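Oxidored_FMN domain-containing protein (PDB 6L6J) probably oxidises the amine 6-hydroxypseudooxynicotine, joining an FMN-carrying barrel and a [4Fe-4S] cluster to an ADP-binding region in one chain. Local coordinates at residues H64-H69 with H119-T124; Q179-T184 with V201-E206. One frame throughout, in Å; residues are numbered along the deposited sequence.

Interaction 1: residues H64-H69 with H119-T124. With SO4 (sulfate ion), chain F.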
loop_
_atom_site.group_PDB
_atom_site.type_symbol
_atom_site.label_atom_id
_atom_site.label_comp_id
_atom_site.label_asym_id
_atom_site.label_seq_id
_atom_site.Cartn_x
_atom_site.Cartn_y
_atom_site.Cartn_z
ATOM N N HIS A 64 -8.010 23.276 -8.881
ATOM C CA HIS A 64 -8.111 24.644 -8.292
ATOM C C HIS A 64 -7.434 24.683 -6.917
ATOM O O HIS A 64 -7.416 23.636 -6.236
ATOM C CB HIS A 64 -9.587 25.068 -8.180
ATOM C CG HIS A 64 -9.786 26.528 -7.962
ATOM N ND1 HIS A 64 -10.104 27.049 -6.737
ATOM C CD2 HIS A 64 -9.699 27.574 -8.815
ATOM C CE1 HIS A 64 -10.206 28.355 -6.844
ATOM N NE2 HIS A 64 -9.948 28.703 -8.111
ATOM N N GLU A 65 -6.995 25.876 -6.505
ATOM C CA GLU A 65 -6.246 26.183 -5.242
ATOM C C GLU A 65 -7.079 25.834 -3.987
ATOM O O GLU A 65 -6.471 25.592 -2.897
ATOM C CB GLU A 65 -5.840 27.664 -5.248
ATOM C CG GLU A 65 -4.939 28.050 -6.417
ATOM C CD GLU A 65 -5.607 28.604 -7.680
ATOM O OE1 GLU A 65 -6.619 28.009 -8.156
ATOM O OE2 GLU A 65 -5.103 29.648 -8.200
ATOM N N THR A 66 -8.408 25.828 -4.118
ATOM C CA THR A 66 -9.373 25.443 -3.059
ATOM C C THR A 66 -9.388 23.914 -2.856
ATOM O O THR A 66 -10.151 23.448 -1.962
ATOM C CB THR A 66 -10.793 25.933 -3.391
ATOM O OG1 THR A 66 -11.268 25.370 -4.625
ATOM C CG2 THR A 66 -10.877 27.440 -3.475
ATOM N N SER A 67 -8.608 23.149 -3.633
ATOM C CA SER A 67 -8.561 21.671 -3.513
ATOM C C SER A 67 -7.130 21.177 -3.283
ATOM O O SER A 67 -6.391 21.074 -4.268
ATOM C CB SER A 67 -9.166 21.014 -4.723
ATOM O OG SER A 67 -8.939 19.621 -4.675
ATOM N N ASP A 68 -6.777 20.813 -2.048
ATOM C CA ASP A 68 -5.567 19.984 -1.785
ATOM C C ASP A 68 -5.726 19.116 -0.534
ATOM O O ASP A 68 -6.660 19.327 0.265
ATOM C CB ASP A 68 -4.301 20.823 -1.695
ATOM C CG ASP A 68 -4.261 21.833 -0.573
ATOM O OD1 ASP A 68 -4.481 21.429 0.601
ATOM O OD2 ASP A 68 -4.000 23.019 -0.889
ATOM N N HIS A 69 -4.862 18.116 -0.430
ATOM C CA HIS A 69 -4.651 17.259 0.758
ATOM C C HIS A 69 -3.261 17.585 1.333
ATOM O O HIS A 69 -2.564 16.640 1.809
ATOM C CB HIS A 69 -4.833 15.786 0.359
ATOM C CG HIS A 69 -6.242 15.447 0.010
ATOM N ND1 HIS A 69 -6.637 15.153 -1.267
ATOM C CD2 HIS A 69 -7.360 15.417 0.758
ATOM C CE1 HIS A 69 -7.934 14.943 -1.291
ATOM N NE2 HIS A 69 -8.395 15.095 -0.072
ATOM N N HIS A 119 -9.941 28.654 1.439
ATOM C CA HIS A 119 -11.164 28.070 2.048
ATOM C C HIS A 119 -11.594 26.848 1.232
ATOM O O HIS A 119 -11.832 26.945 0.039
ATOM C CB HIS A 119 -12.260 29.135 2.158
ATOM C CG HIS A 119 -11.880 30.307 2.989
ATOM N ND1 HIS A 119 -12.137 30.365 4.362
ATOM C CD2 HIS A 119 -11.323 31.497 2.650
ATOM C CE1 HIS A 119 -11.721 31.541 4.832
ATOM N NE2 HIS A 119 -11.214 32.261 3.792
ATOM N N PRO A 120 -11.654 25.643 1.825
ATOM C CA PRO A 120 -12.222 24.482 1.136
ATOM C C PRO A 120 -13.745 24.624 0.961
ATOM O O PRO A 120 -14.373 25.438 1.634
ATOM C CB PRO A 120 -11.899 23.282 2.049
ATOM C CG PRO A 120 -10.916 23.823 3.067
ATOM C CD PRO A 120 -11.173 25.313 3.172
ATOM N N LEU A 121 -14.318 23.804 0.087
ATOM C CA LEU A 121 -15.723 23.956 -0.366
ATOM C C LEU A 121 -16.549 22.733 0.072
ATOM O O LEU A 121 -15.981 21.649 0.246
ATOM C CB LEU A 121 -15.735 24.150 -1.886
ATOM C CG LEU A 121 -14.726 25.150 -2.437
ATOM C CD1 LEU A 121 -14.721 25.096 -3.952
ATOM C CD2 LEU A 121 -15.008 26.572 -1.956
ATOM N N SER A 122 -17.851 22.938 0.255
ATOM C CA SER A 122 -18.836 21.902 0.631
ATOM C C SER A 122 -20.218 22.373 0.192
ATOM O O SER A 122 -20.443 23.592 0.154
ATOM C CB SER A 122 -18.793 21.641 2.115
ATOM O OG SER A 122 -19.790 20.701 2.520
ATOM N N PRO A 123 -21.160 21.442 -0.125
ATOM C CA PRO A 123 -22.572 21.785 -0.283
ATOM C C PRO A 123 -23.059 22.531 0.964
ATOM O O PRO A 123 -23.835 23.467 0.810
ATOM C CB PRO A 123 -23.295 20.430 -0.413
ATOM C CG PRO A 123 -22.285 19.390 0.053
ATOM C CD PRO A 123 -20.937 19.997 -0.289
ATOM N N THR A 124 -22.558 22.116 2.142
ATOM C CA THR A 124 -22.973 22.585 3.490
ATOM C C THR A 124 -21.763 22.555 4.429
ATOM O O THR A 124 -21.036 21.532 4.410
ATOM C CB THR A 124 -24.138 21.732 4.007
ATOM O OG1 THR A 124 -25.166 21.849 3.011
ATOM C CG2 THR A 124 -24.641 22.148 5.379
HETATM S S SO4 F . -10.657 31.769 -10.209
HETATM O O1 SO4 F . -10.374 31.112 -11.457
HETATM O O2 SO4 F . -10.386 33.193 -10.335
HETATM O O3 SO4 F . -12.044 31.547 -9.867
HETATM O O4 SO4 F . -9.807 31.222 -9.179
HETATM O O HOH W 1 -12.475 21.987 -1.298
#
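T66 meets L121 where two excursions from a TIM barrel come together, the type I beta turn H64-S67 after strand 55-62 and the short strand 121-122 after strand 99-105. The close part is here: L121 reaches across with its CD1 branch, which lies 3.5 Å from T66 OG1, and the two side chains run at a slant to each other. Beside it, the T66 methyl CG2 rests against the backbone oxygen of H119, at 3.7 Å. A water bridges the backbones, donating to T66 O at 2.8 Å and accepting from L121 N. W151 of helix 142-162 touches both T66 and L121. The buried T66 hydroxyl is hydrogen-bonded to both H106 NE2 and H64 ND1, the latter 2.9 Å from OG1, where either could be the donor. With CG anti to the backbone nitrogen (chi1 -164°), the imidazole swings back beside the turn and also takes a weak bond from T66 N. E65 OE1 sits above one ring face, offset to the rim. The looser side is at H119, whose CB heads away from the turn and which is exposed. H64 is the partly exposed end where a sulfate, probably from the crystallisation liquor, docks, gripped also by R150 and W151. Putting an alanine at H64 would probably leave T66 OG1 without one of its two mates and the sulfate without its imidazole donor. That donor bond is nearly straight: H64 NE2 to sulfate O4 spans 2.7 Å at 175°, with O4 at the ring edge near its plane.

Interaction 2: residues Q179-T184 with V201-E206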
loop_
_atom_site.group_PDB
_atom_site.type_symbol
_atom_site.label_atom_id
_atom_site.label_comp_id
_atom_site.label_asym_id
_atom_site.label_seq_id
_atom_site.Cartn_x
_atom_site.Cartn_y
_atom_site.Cartn_z
ATOM N N GLN A 179 -19.143 13.823 -4.686
ATOM C CA GLN A 179 -19.647 12.791 -3.729
ATOM C C GLN A 179 -20.297 13.515 -2.544
ATOM O O GLN A 179 -21.377 13.096 -2.135
ATOM C CB GLN A 179 -18.538 11.840 -3.268
ATOM C CG GLN A 179 -19.083 10.627 -2.534
ATOM C CD GLN A 179 -18.065 9.575 -2.153
ATOM O OE1 GLN A 179 -16.988 9.446 -2.751
ATOM N NE2 GLN A 179 -18.425 8.787 -1.141
ATOM N N ASP A 180 -19.666 14.584 -2.043
ATOM C CA ASP A 180 -20.228 15.445 -0.968
ATOM C C ASP A 180 -21.606 15.958 -1.403
ATOM O O ASP A 180 -22.544 15.905 -0.599
ATOM C CB ASP A 180 -19.284 16.590 -0.597
ATOM C CG ASP A 180 -17.982 16.153 0.075
ATOM O OD1 ASP A 180 -17.925 14.977 0.568
ATOM O OD2 ASP A 180 -17.012 16.979 0.087
ATOM N N PHE A 181 -21.771 16.376 -2.650
ATOM C CA PHE A 181 -23.087 16.855 -3.143
ATOM C C PHE A 181 -24.075 15.685 -3.188
ATOM O O PHE A 181 -25.215 15.841 -2.707
ATOM C CB PHE A 181 -22.928 17.615 -4.456
ATOM C CG PHE A 181 -22.736 19.100 -4.285
ATOM C CD1 PHE A 181 -21.519 19.616 -3.904
ATOM C CD2 PHE A 181 -23.788 19.980 -4.510
ATOM C CE1 PHE A 181 -21.336 20.987 -3.778
ATOM C CE2 PHE A 181 -23.611 21.349 -4.366
ATOM C CZ PHE A 181 -22.385 21.849 -4.000
ATOM N N LEU A 182 -23.652 14.526 -3.691
ATOM C CA LEU A 182 -24.470 13.275 -3.725
ATOM C C LEU A 182 -24.995 12.852 -2.345
ATOM O O LEU A 182 -26.106 12.300 -2.286
ATOM C CB LEU A 182 -23.590 12.136 -4.235
ATOM C CG LEU A 182 -23.807 11.713 -5.671
ATOM C CD1 LEU A 182 -23.014 10.439 -5.920
ATOM C CD2 LEU A 182 -25.296 11.532 -5.957
ATOM N N ASP A 183 -24.161 12.976 -1.312
ATOM C CA ASP A 183 -24.327 12.331 0.024
ATOM C C ASP A 183 -25.301 13.160 0.869
ATOM O O ASP A 183 -24.943 14.323 1.204
ATOM C CB ASP A 183 -22.966 12.195 0.720
ATOM C CG ASP A 183 -22.946 11.255 1.914
ATOM O OD1 ASP A 183 -24.046 10.998 2.464
ATOM O OD2 ASP A 183 -21.837 10.775 2.281
ATOM N N THR A 184 -26.469 12.597 1.211
ATOM C CA THR A 184 -27.481 13.251 2.095
ATOM C C THR A 184 -26.914 13.496 3.488
ATOM O O THR A 184 -27.442 14.388 4.157
ATOM C CB THR A 184 -28.778 12.455 2.249
ATOM O OG1 THR A 184 -28.433 11.105 2.554
ATOM C CG2 THR A 184 -29.628 12.515 1.001
ATOM N N VAL A 201 -27.520 14.744 -7.689
ATOM C CA VAL A 201 -26.676 14.216 -8.801
ATOM C C VAL A 201 -26.369 15.331 -9.818
ATOM O O VAL A 201 -25.462 15.129 -10.624
ATOM C CB VAL A 201 -27.340 12.999 -9.470
ATOM C CG1 VAL A 201 -28.308 13.407 -10.577
ATOM C CG2 VAL A 201 -26.290 12.024 -9.994
ATOM N N ARG A 202 -27.089 16.452 -9.772
ATOM C CA ARG A 202 -27.015 17.566 -10.761
ATOM C C ARG A 202 -25.556 18.004 -10.980
ATOM O O ARG A 202 -25.164 18.263 -12.152
ATOM C CB ARG A 202 -27.860 18.757 -10.287
ATOM C CG ARG A 202 -27.858 19.946 -11.243
ATOM C CD ARG A 202 -28.818 21.071 -10.866
ATOM N NE ARG A 202 -30.096 20.561 -10.389
ATOM C CZ ARG A 202 -31.012 19.967 -11.154
ATOM N NH1 ARG A 202 -30.816 19.826 -12.454
ATOM N NH2 ARG A 202 -32.125 19.501 -10.613
ATOM N N LEU A 203 -24.767 18.136 -9.914
ATOM C CA LEU A 203 -23.413 18.705 -10.065
ATOM C C LEU A 203 -22.545 17.709 -10.839
ATOM O O LEU A 203 -21.799 18.161 -11.740
ATOM C CB LEU A 203 -22.811 19.040 -8.705
ATOM C CG LEU A 203 -21.496 19.809 -8.757
ATOM C CD1 LEU A 203 -21.515 20.875 -9.847
ATOM C CD2 LEU A 203 -21.188 20.446 -7.416
ATOM N N LEU A 204 -22.654 16.416 -10.511
ATOM C CA LEU A 204 -21.914 15.321 -11.193
ATOM C C LEU A 204 -22.305 15.272 -12.676
ATOM O O LEU A 204 -21.391 15.152 -13.502
ATOM C CB LEU A 204 -22.190 13.971 -10.520
ATOM C CG LEU A 204 -21.590 12.770 -11.259
ATOM C CD1 LEU A 204 -20.079 12.910 -11.400
ATOM C CD2 LEU A 204 -21.933 11.472 -10.577
ATOM N N ARG A 205 -23.601 15.319 -12.994
ATOM C CA ARG A 205 -24.118 15.306 -14.395
ATOM C C ARG A 205 -23.608 16.559 -15.124
ATOM O O ARG A 205 -22.954 16.408 -16.155
ATOM C CB ARG A 205 -25.651 15.172 -14.398
ATOM C CG ARG A 205 -26.374 15.749 -15.611
ATOM C CD ARG A 205 -27.878 15.857 -15.398
ATOM N NE ARG A 205 -28.535 14.569 -15.611
ATOM C CZ ARG A 205 -29.400 13.973 -14.781
ATOM N NH1 ARG A 205 -29.764 14.541 -13.637
ATOM N NH2 ARG A 205 -29.910 12.800 -15.110
ATOM N N GLU A 206 -23.892 17.751 -14.602
ATOM C CA GLU A 206 -23.525 19.057 -15.230
ATOM C C GLU A 206 -22.008 19.150 -15.480
ATOM O O GLU A 206 -21.609 19.719 -16.485
ATOM C CB GLU A 206 -23.960 20.221 -14.337
ATOM C CG GLU A 206 -25.454 20.467 -14.327
ATOM C CD GLU A 206 -25.844 21.669 -13.491
ATOM O OE1 GLU A 206 -25.089 22.012 -12.563
ATOM O OE2 GLU A 206 -26.893 22.269 -13.784
#
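L203 sets its CD2 methyl squarely over the ring of F181, a CH-pi contact in which CD2 lies 3.5 Å from the ring centroid and only 9° off the normal. All six ring carbons share the methyl almost equally, the nearest being F181 CD1 at 3.6 Å from L203 CD2. The L203 side chain leaves its helix with CG anti to the backbone nitrogen (chi1 -172°), which carries the branched end across to the aromatic face. One residue further along helix 177-182, L182 supplies the second half of the interface. Its CD2 settles 4.1 Å from V201 CA and 4.2 Å from V201 CG2, the two side chains running alongside each other in the same direction. The contact is wholly apolar, and each of its four residues is buried.

Beyond this first shell, backbone bonds hold each helix in shape. D183 N bonds to Q179 O at 2.9 Å as the first helix closes, while R205 N returns to V201 O at 3.0 Å in the second. V245 of helix 241-249 packs on L182, V201 and L204, and I140 touches F181. R200 NE, from the second helix, bonds L182 O, and N187 ND2 of the intervening loop bonds F181 O. Helix 197-215 is the barrel helix connecting parallel strands 166-171 and 220-229, and helix 177-182 is an extra turn inserted before it, so the pair belongs to an elaborated beta-alpha-beta crossover of the FMN-binding TIM barrel.

Following the chain from the N terminus, interaction 1 comes first: it closes a loop of 49 residues that contains helix 83-94 and barrel strand 99-105, bringing the excursions after two neighbouring strands together. Interaction 2 opens later and closes a much shorter loop of 16 residues between helix 177-182 and helix 197-215. The two are in series, neither nested nor crossed, yet they touch directly: P123 packs its CG against D180 O and its CD against F181 CE1, each at 3.6 Å. Through that proline the loop after strand 99-105, itself held to the loop after 55-62 by interaction 1, is joined to the helical connection after strand 166-171, all in the same barrel domain.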